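Local coordinates for uncharacterized protein lp_2219 (Lactobacillus plantarum, PDB 3HFQ) that is of unknown function but folds as a seven-bladed beta-propeller of the lactonase family, so it may act on a lactone, at residues A[93-96]-A[97-100]; A[133-136]-A[137-140]; A[193-197]-A[198-202]. The protein carries 1 engineered substitution. All blocks are in the same frame, centred on the assembly; numbering follows the deposited sequence.

Interaction 1 of 3, residues A[93-96]-A[97-100]; sequences VDEA and RQLV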
# COMPACT_ATOMS: atom_id res chain seq x y z
N VAL A 93 2.62 -4.63 9.66
CA VAL A 93 3.06 -5.41 10.81
C VAL A 93 4.58 -5.35 11.02
O VAL A 93 5.35 -5.42 10.07
CB VAL A 93 2.66 -6.91 10.67
CG1 VAL A 93 3.28 -7.73 11.80
CG2 VAL A 93 1.13 -7.05 10.70
N ASP A 94 4.98 -5.19 12.28
CA ASP A 94 6.39 -5.16 12.67
C ASP A 94 6.61 -6.50 13.37
O ASP A 94 6.23 -6.67 14.53
CB ASP A 94 6.65 -4.02 13.66
CG ASP A 94 8.12 -3.82 13.96
OD1 ASP A 94 8.87 -4.82 13.98
OD2 ASP A 94 8.53 -2.66 14.20
N GLU A 95 7.19 -7.47 12.66
CA GLU A 95 7.41 -8.79 13.24
C GLU A 95 8.31 -8.80 14.47
O GLU A 95 7.95 -9.36 15.50
CB GLU A 95 8.00 -9.75 12.19
CG GLU A 95 7.02 -10.20 11.11
CD GLU A 95 5.87 -11.03 11.65
OE1 GLU A 95 6.00 -11.58 12.77
OE2 GLU A 95 4.84 -11.15 10.95
N ALA A 96 9.49 -8.19 14.35
CA ALA A 96 10.45 -8.16 15.45
C ALA A 96 9.92 -7.54 16.74
O ALA A 96 10.11 -8.10 17.82
CB ALA A 96 11.72 -7.42 15.01
N ARG A 97 9.25 -6.40 16.62
CA ARG A 97 8.70 -5.70 17.79
C ARG A 97 7.29 -6.15 18.18
O ARG A 97 6.79 -5.79 19.24
CB ARG A 97 8.67 -4.19 17.55
CG ARG A 97 10.02 -3.53 17.30
CD ARG A 97 9.88 -2.01 17.30
NE ARG A 97 11.15 -1.31 17.11
CZ ARG A 97 11.63 -0.93 15.93
NH1 ARG A 97 10.95 -1.17 14.82
NH2 ARG A 97 12.80 -0.30 15.85
N GLN A 98 6.65 -6.93 17.31
CA GLN A 98 5.29 -7.39 17.55
C GLN A 98 4.34 -6.20 17.74
O GLN A 98 3.63 -6.09 18.74
CB GLN A 98 5.24 -8.32 18.76
CG GLN A 98 5.80 -9.71 18.45
CD GLN A 98 4.95 -10.46 17.43
OE1 GLN A 98 3.80 -10.81 17.71
NE2 GLN A 98 5.51 -10.70 16.25
N LEU A 99 4.36 -5.31 16.75
CA LEU A 99 3.53 -4.11 16.74
C LEU A 99 2.81 -4.01 15.40
O LEU A 99 3.24 -4.60 14.41
CB LEU A 99 4.39 -2.85 16.92
CG LEU A 99 5.26 -2.65 18.16
CD1 LEU A 99 6.11 -1.40 17.97
CD2 LEU A 99 4.39 -2.54 19.40
N VAL A 100 1.71 -3.26 15.38
CA VAL A 100 0.95 -3.03 14.15
C VAL A 100 0.86 -1.51 13.99
O VAL A 100 0.55 -0.80 14.94
CB VAL A 100 -0.48 -3.63 14.23
CG1 VAL A 100 -1.37 -3.04 13.12
CG2 VAL A 100 -0.41 -5.15 14.07
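D94 and L99 form an antiparallel hydrogen-bonded pair just before the chain reverses: D94 N donates to L99 O at 2.8 Å, and L99 N returns a longer bond to D94 O. Q98, with positive phi and psi, sits beside L99 opposite D94, a G1 beta bulge, and its own N makes a weak bond to the same D94 O. The turn joins strands 90-94 and 99-104, the first two of a propeller blade. D94 directs the side-chain chemistry. With CG anti to the backbone N (chi1 -172°), its carboxylate reaches forward over the turn and divides its oxygens between two groups of R97. OD1 takes the R97 N-H at 3.1 Å, met from well above the carboxylate plane, while OD2 offers its syn lone pair to R97 NH1 at 2.9 Å in a salt bridge. OD2 lies at the guanidinium edge, almost in its plane. The carboxylate and guanidinium planes stand 86° apart, and of the guanidinium nitrogens only NH1 bonds the carboxylate. The extended R97 chain runs past the carboxylate, its CD 3.4 Å from D94 OD2. Q98 bends back at its CG and brings NE2 to E95 O at 2.9 Å, in the plane of both the amide and the carbonyl. V93 and V100 meet through their CG2 methyls, 4.2 Å apart, on the face turned from D94 and L99. Y101 OH also bonds D94 OD2, and R97 NH2 reaches N152 O. The buried carboxylate thus has three partners, two of them on OD2, and the nearby guanidinium would be expected to stabilise its negative charge while these bonds together would limit rotation of both side chains.

Interaction 2 of 3, residues A[133-136]-A[137-140]; sequences GPRP and EQDG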
# COMPACT_ATOMS: atom_id res chain seq x y z
N GLY A 133 -1.31 21.92 2.16
CA GLY A 133 -0.63 22.14 0.89
C GLY A 133 -1.42 23.05 -0.03
O GLY A 133 -2.52 23.48 0.33
N PRO A 134 -0.90 23.34 -1.23
CA PRO A 134 -1.55 24.21 -2.22
C PRO A 134 -2.77 23.61 -2.93
O PRO A 134 -3.68 24.34 -3.31
CB PRO A 134 -0.42 24.52 -3.19
CG PRO A 134 0.35 23.23 -3.19
CD PRO A 134 0.43 22.92 -1.71
N ARG A 135 -2.77 22.29 -3.10
CA ARG A 135 -3.87 21.62 -3.78
C ARG A 135 -5.13 21.46 -2.92
O ARG A 135 -5.05 21.37 -1.69
CB ARG A 135 -3.40 20.26 -4.30
CG ARG A 135 -2.47 20.32 -5.53
CD ARG A 135 -1.73 19.00 -5.72
NE ARG A 135 -1.32 18.73 -7.09
CZ ARG A 135 -0.34 19.35 -7.75
NH1 ARG A 135 0.35 20.32 -7.16
NH2 ARG A 135 -0.05 19.01 -8.99
N PRO A 136 -6.31 21.42 -3.56
CA PRO A 136 -7.60 21.28 -2.87
C PRO A 136 -7.65 20.07 -1.94
O PRO A 136 -8.31 20.10 -0.90
CB PRO A 136 -8.60 21.14 -4.02
CG PRO A 136 -7.95 21.92 -5.13
CD PRO A 136 -6.51 21.48 -5.02
N GLU A 137 -6.95 19.01 -2.31
CA GLU A 137 -6.93 17.79 -1.51
C GLU A 137 -6.06 17.94 -0.27
O GLU A 137 -6.12 17.12 0.64
CB GLU A 137 -6.42 16.61 -2.34
CG GLU A 137 -7.30 16.27 -3.54
CD GLU A 137 -6.86 16.97 -4.82
OE1 GLU A 137 -6.11 17.96 -4.73
OE2 GLU A 137 -7.28 16.52 -5.91
N GLN A 138 -5.26 19.00 -0.23
CA GLN A 138 -4.35 19.21 0.90
C GLN A 138 -4.84 20.24 1.91
O GLN A 138 -4.10 21.14 2.30
CB GLN A 138 -2.98 19.61 0.36
CG GLN A 138 -2.39 18.55 -0.57
CD GLN A 138 -1.09 19.00 -1.22
OE1 GLN A 138 -1.06 19.99 -1.95
NE2 GLN A 138 -0.01 18.27 -0.95
N ASP A 139 -6.08 20.09 2.35
CA ASP A 139 -6.67 21.01 3.32
C ASP A 139 -6.11 20.82 4.73
O ASP A 139 -6.22 21.72 5.57
CB ASP A 139 -8.20 20.84 3.35
CG ASP A 139 -8.63 19.39 3.50
OD1 ASP A 139 -9.60 19.14 4.24
OD2 ASP A 139 -8.00 18.50 2.88
N GLY A 140 -5.52 19.66 4.99
CA GLY A 140 -4.96 19.40 6.30
C GLY A 140 -4.02 18.20 6.24
O GLY A 140 -3.74 17.70 5.15
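Q138 N donates to R135 O at 2.8 Å from above the carbonyl plane, closing a type I beta turn over P136 and E137. A second main-chain bond, G133 N to Q138 O at 2.9 Å, draws the start of the loop to the same residue. The side chain of Q138 points toward the G133-R135 backbone. CG is anti to the carbonyl carbon (chi1 -59°) and the chain runs extended beyond it, which brings the amide oxygen to the R135 N-H: R135 N donates to Q138 OE1 at 3.1 Å, on a lone pair in the amide carbonyl plane. The same OE1 lies 3.3 Å from P134 CD and equally near R135 CB. One glutamine thus bonds through its backbone N, its backbone O and its side-chain oxygen, and ties both sides of a loop that has no regular secondary structure. The aliphatic part of R135 runs alongside Q138 in the same direction, with the guanidinium and amide planes perpendicular. E137 folds back beside the P136 ring, its OE1 3.6 Å from P136 CD. The other end of the Q138 amide is used too, NE2 bonding L159 O. This surface loop links strand 121-128 to strand 143-148, passing from one blade to the next, and its side chains lean on the loop residues L207, D162 and A185.

Interaction 3 of 3, residues A[193-197]-A[198-202]; sequences VFSPD and GQYAF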
# COMPACT_ATOMS: atom_id res chain seq x y z
N VAL A 193 8.61 2.65 -1.38
CA VAL A 193 9.14 1.30 -1.29
C VAL A 193 10.66 1.40 -1.33
O VAL A 193 11.21 2.19 -2.10
CB VAL A 193 8.62 0.41 -2.46
CG1 VAL A 193 9.11 0.95 -3.81
CG2 VAL A 193 9.07 -1.03 -2.26
N PHE A 194 11.34 0.62 -0.49
CA PHE A 194 12.79 0.64 -0.43
C PHE A 194 13.42 -0.42 -1.33
O PHE A 194 12.82 -1.46 -1.60
CB PHE A 194 13.28 0.39 1.01
CG PHE A 194 13.26 1.61 1.88
CD1 PHE A 194 12.14 1.92 2.64
CD2 PHE A 194 14.37 2.44 1.96
CE1 PHE A 194 12.13 3.05 3.46
CE2 PHE A 194 14.37 3.57 2.78
CZ PHE A 194 13.25 3.87 3.53
N SER A 195 14.65 -0.14 -1.76
CA SER A 195 15.40 -1.06 -2.60
C SER A 195 15.90 -2.20 -1.71
O SER A 195 15.99 -2.05 -0.49
CB SER A 195 16.60 -0.34 -3.22
OG SER A 195 17.50 0.11 -2.22
N PRO A 196 16.23 -3.35 -2.31
CA PRO A 196 16.72 -4.52 -1.57
C PRO A 196 17.93 -4.25 -0.67
O PRO A 196 18.03 -4.82 0.42
CB PRO A 196 17.04 -5.52 -2.67
CG PRO A 196 16.07 -5.16 -3.75
CD PRO A 196 16.14 -3.65 -3.75
N ASP A 197 18.84 -3.38 -1.11
CA ASP A 197 20.02 -3.08 -0.29
C ASP A 197 19.76 -1.96 0.71
O ASP A 197 20.65 -1.56 1.46
CB ASP A 197 21.24 -2.73 -1.16
CG ASP A 197 21.02 -1.50 -2.02
OD1 ASP A 197 19.99 -0.82 -1.87
OD2 ASP A 197 21.91 -1.20 -2.85
N GLY A 198 18.53 -1.45 0.71
CA GLY A 198 18.15 -0.40 1.64
C GLY A 198 18.74 0.98 1.44
O GLY A 198 18.55 1.87 2.27
N GLN A 199 19.45 1.18 0.33
CA GLN A 199 20.09 2.45 0.03
C GLN A 199 19.18 3.48 -0.64
O GLN A 199 19.39 4.68 -0.52
CB GLN A 199 21.32 2.22 -0.86
CG GLN A 199 22.41 1.38 -0.21
CD GLN A 199 23.18 2.16 0.84
OE1 GLN A 199 23.85 3.15 0.53
NE2 GLN A 199 23.08 1.73 2.09
N TYR A 200 18.16 2.99 -1.34
CA TYR A 200 17.23 3.86 -2.06
C TYR A 200 15.76 3.60 -1.75
O TYR A 200 15.38 2.50 -1.35
CB TYR A 200 17.43 3.70 -3.57
CG TYR A 200 18.84 4.01 -4.04
CD1 TYR A 200 19.20 5.31 -4.39
CD2 TYR A 200 19.81 3.01 -4.08
CE1 TYR A 200 20.51 5.61 -4.77
CE2 TYR A 200 21.12 3.30 -4.46
CZ TYR A 200 21.46 4.60 -4.80
OH TYR A 200 22.76 4.90 -5.16
N ALA A 201 14.95 4.64 -1.93
CA ALA A 201 13.51 4.53 -1.72
C ALA A 201 12.86 5.24 -2.89
O ALA A 201 13.40 6.22 -3.41
CB ALA A 201 13.10 5.19 -0.40
N PHE A 202 11.71 4.75 -3.32
CA PHE A 202 10.99 5.35 -4.44
C PHE A 202 9.65 5.78 -3.89
O PHE A 202 8.88 4.96 -3.38
CB PHE A 202 10.87 4.32 -5.56
CG PHE A 202 12.21 3.79 -6.00
CD1 PHE A 202 13.02 4.53 -6.86
CD2 PHE A 202 12.70 2.59 -5.48
CE1 PHE A 202 14.31 4.09 -7.19
CE2 PHE A 202 13.98 2.14 -5.80
CZ PHE A 202 14.79 2.90 -6.66
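G198 closes the type I beta turn from S195 in a propeller-blade hairpin, strand 189-194 with strand 200-205: its N bonds S195 O at 2.9 Å, and its phi is positive (70°), a value that suits a glycine. Q199 N meets D197 OD1 at 3.0 Å from above the carboxylate plane, while the Q199 side-chain oxygen bonds K215 NZ. Y200 comes next, its O accepting S195 N and its N donating to S195 OG at 3.1 Å. With chi1 at 63°, OG sits between the backbone N and the carbonyl carbon of S195, placed to bond Y200 N and also donate to D197 OD1 at 2.7 Å. Replacing S195 by an alanine would probably leave Y200 N without this acceptor and D197 OD1 with one donor fewer, setting the carboxylate freer to turn. A201 faces F194 on one side of the sheet. F202 and V193 exchange two backbone bonds, and their side chains lie on the opposite face, where V193 CG1 and F202 CB are 4.2 Å apart. In the F194 contact, a CH-pi interaction, A201 CB stands over one ring face, 4.0 Å from the centroid and offset toward the rim.

Overall arrangement
All three contacts are local reversals of the chain within a single propeller. Interactions 1 and 3 lie in equivalent hairpins, each joining the first and second strands of a four-stranded blade, and both are partly buried; their centres are about 20 Å apart. Interaction 2 is a surface contact in a loop between blades, about 21 Å from interaction 1 and about 16 Å from interaction 3 by nearest atoms. The chemistry differs accordingly: an aspartate-arginine salt bridge steadies 93-100, a serine hydroxyl bonded to an aspartate carboxylate and a backbone N-H joins aromatic packing in 193-202, and 133-140, lacking strand pairing, relies on a glutamine amide and backbone bonds.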